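Local structure of putative sesquiterpene cyclase (Kitasatospora setae, 4MC3) at residues A[26-31]-A[70-75]. The protein catalyses the magnesium-dependent 1,11-cyclization of (2E,6E)-farnesyl diphosphate with water to (2Z,6E)-hedycaryol, releasing diphosphate. Residues are numbered along the deposited sequence; the frame is centred on the assembly and turned at random.
Sequences RAMWEW and IGLKWI
Trp31 lies flat along the aliphatic chain of Lys73, and this CH-pi stack carries much of the contact. Lys73 CD stands over the five-membered ring of Trp31, 3.6 Å from its centroid and only 10° off the ring normal. CB and CG of Lys73 continue along the same face towards the six-membered ring, with Lys73 CG 3.7 Å from Trp31 CD2, while CE reaches the pyrrole side, 3.7 Å from Trp31 CD1. The lysine chain is extended beyond CG, which lets successive methylenes track across the face of the indole. Trp31 sets CG anti to its backbone N (chi1 -180°), which carries the ring out to helix 65-84; there Trp31 CZ3 comes 3.5 Å from the carbonyl O of Lys73. Replacing Trp31 with alanine removes the indole and is likely to leave the lysine methylenes without a face to lie on and free to turn.

The second cluster is apolar. Met28 and Leu72 meet with their side chains at about a right angle, Met28 SD 3.9 Å from Leu72 CB, and Met28 CG also lies 3.8 Å from the carbonyl O of Leu72. No hydrogen bond joins the two segments, whose CA atoms come nearest at Met28 and Lys73, 5.7 Å apart.

In the all-helical class I terpene synthase fold, this contact packs helix 21-35 against helix 65-84, away from the metal-binding motifs. Helix 52-59 borders the apolar cluster, touching Met28 through Ala52 and Leu72 through Asp53. Farther along helix 65-84, Ile75 touches the bound nerolidol, whereas Trp74 packs on helix 118-131, whose Leu126 also meets Lys73.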
# COMPACT_ATOMS: atom_id res chain seq x y z
N ARG A 26 0.27 -14.79 -15.19
CA ARG A 26 -0.04 -14.87 -16.64
C ARG A 26 -1.23 -13.96 -16.99
O ARG A 26 -1.21 -13.31 -18.04
CB ARG A 26 -0.33 -16.32 -17.06
CG ARG A 26 0.91 -17.15 -17.36
CD ARG A 26 0.54 -18.46 -18.06
NE ARG A 26 -0.40 -19.27 -17.28
CZ ARG A 26 -0.06 -20.11 -16.29
NH1 ARG A 26 1.22 -20.27 -15.94
NH2 ARG A 26 -1.00 -20.80 -15.64
N ALA A 27 -2.25 -13.89 -16.12
CA ALA A 27 -3.39 -13.01 -16.39
C ALA A 27 -2.93 -11.53 -16.32
O ALA A 27 -3.38 -10.71 -17.09
CB ALA A 27 -4.52 -13.26 -15.43
N MET A 28 -2.07 -11.21 -15.37
CA MET A 28 -1.53 -9.85 -15.27
C MET A 28 -0.82 -9.42 -16.54
O MET A 28 -1.09 -8.36 -17.11
CB MET A 28 -0.57 -9.76 -14.11
CG MET A 28 0.03 -8.39 -13.88
SD MET A 28 1.45 -8.31 -12.77
CE MET A 28 2.70 -9.19 -13.76
N TRP A 29 0.08 -10.27 -17.01
CA TRP A 29 0.85 -9.98 -18.21
C TRP A 29 -0.00 -9.86 -19.45
O TRP A 29 0.25 -9.04 -20.33
CB TRP A 29 1.94 -11.05 -18.41
CG TRP A 29 3.12 -10.67 -17.75
CD1 TRP A 29 3.62 -11.19 -16.61
CD2 TRP A 29 3.94 -9.56 -18.09
NE1 TRP A 29 4.73 -10.50 -16.24
CE2 TRP A 29 4.95 -9.49 -17.14
CE3 TRP A 29 3.92 -8.62 -19.16
CZ2 TRP A 29 5.98 -8.55 -17.21
CZ3 TRP A 29 4.92 -7.69 -19.22
CH2 TRP A 29 5.94 -7.66 -18.25
N GLU A 30 -1.00 -10.71 -19.56
CA GLU A 30 -1.99 -10.59 -20.61
C GLU A 30 -2.69 -9.22 -20.60
O GLU A 30 -2.90 -8.59 -21.65
CB GLU A 30 -2.93 -11.72 -20.39
CG GLU A 30 -4.19 -11.68 -21.15
CD GLU A 30 -4.42 -12.99 -21.85
OE1 GLU A 30 -4.11 -14.12 -21.35
OE2 GLU A 30 -4.90 -12.80 -22.94
N TRP A 31 -3.03 -8.75 -19.41
CA TRP A 31 -3.70 -7.44 -19.29
C TRP A 31 -2.71 -6.31 -19.66
O TRP A 31 -3.07 -5.31 -20.33
CB TRP A 31 -4.26 -7.29 -17.88
CG TRP A 31 -4.98 -6.01 -17.63
CD1 TRP A 31 -6.28 -5.75 -17.91
CD2 TRP A 31 -4.46 -4.86 -17.00
NE1 TRP A 31 -6.60 -4.47 -17.54
CE2 TRP A 31 -5.50 -3.91 -16.96
CE3 TRP A 31 -3.22 -4.52 -16.45
CZ2 TRP A 31 -5.32 -2.65 -16.41
CZ3 TRP A 31 -3.06 -3.30 -15.89
CH2 TRP A 31 -4.08 -2.38 -15.88
N ILE A 70 -7.08 -9.25 -10.11
CA ILE A 70 -7.42 -7.85 -10.12
C ILE A 70 -6.36 -7.04 -9.36
O ILE A 70 -5.95 -5.98 -9.78
CB ILE A 70 -8.88 -7.60 -9.70
CG1 ILE A 70 -9.11 -7.71 -8.30
CG2 ILE A 70 -9.86 -8.47 -10.40
CD1 ILE A 70 -10.56 -7.72 -7.92
N GLY A 71 -5.95 -7.54 -8.21
CA GLY A 71 -4.89 -6.83 -7.44
C GLY A 71 -3.60 -6.65 -8.23
O GLY A 71 -2.96 -5.59 -8.22
N LEU A 72 -3.19 -7.69 -8.96
CA LEU A 72 -1.95 -7.60 -9.74
C LEU A 72 -2.09 -6.55 -10.88
O LEU A 72 -1.12 -5.89 -11.23
CB LEU A 72 -1.56 -8.93 -10.34
CG LEU A 72 -1.11 -10.05 -9.42
CD1 LEU A 72 -0.47 -11.17 -10.23
CD2 LEU A 72 -0.23 -9.52 -8.34
N LYS A 73 -3.30 -6.41 -11.47
CA LYS A 73 -3.53 -5.36 -12.46
C LYS A 73 -3.28 -3.96 -11.84
O LYS A 73 -2.62 -3.12 -12.44
CB LYS A 73 -4.96 -5.46 -13.06
CG LYS A 73 -5.16 -6.74 -13.87
CD LYS A 73 -6.57 -6.83 -14.42
CE LYS A 73 -6.77 -8.12 -15.16
NZ LYS A 73 -8.22 -8.29 -15.55
N TRP A 74 -3.81 -3.75 -10.63
CA TRP A 74 -3.54 -2.48 -9.93
C TRP A 74 -2.06 -2.25 -9.66
O TRP A 74 -1.57 -1.13 -9.81
CB TRP A 74 -4.42 -2.39 -8.66
CG TRP A 74 -5.81 -2.06 -8.93
CD1 TRP A 74 -6.82 -2.91 -9.09
CD2 TRP A 74 -6.35 -0.75 -9.14
NE1 TRP A 74 -8.00 -2.24 -9.37
CE2 TRP A 74 -7.72 -0.90 -9.38
CE3 TRP A 74 -5.82 0.54 -9.07
CZ2 TRP A 74 -8.56 0.20 -9.68
CZ3 TRP A 74 -6.62 1.61 -9.34
CH2 TRP A 74 -7.97 1.46 -9.64
N ILE A 75 -1.36 -3.28 -9.21
CA ILE A 75 0.09 -3.13 -8.96
C ILE A 75 0.86 -2.85 -10.25
O ILE A 75 1.72 -1.97 -10.28
CB ILE A 75 0.64 -4.34 -8.20
CG1 ILE A 75 0.04 -4.41 -6.77
CG2 ILE A 75 2.14 -4.27 -8.17
CD1 ILE A 75 0.48 -5.64 -5.99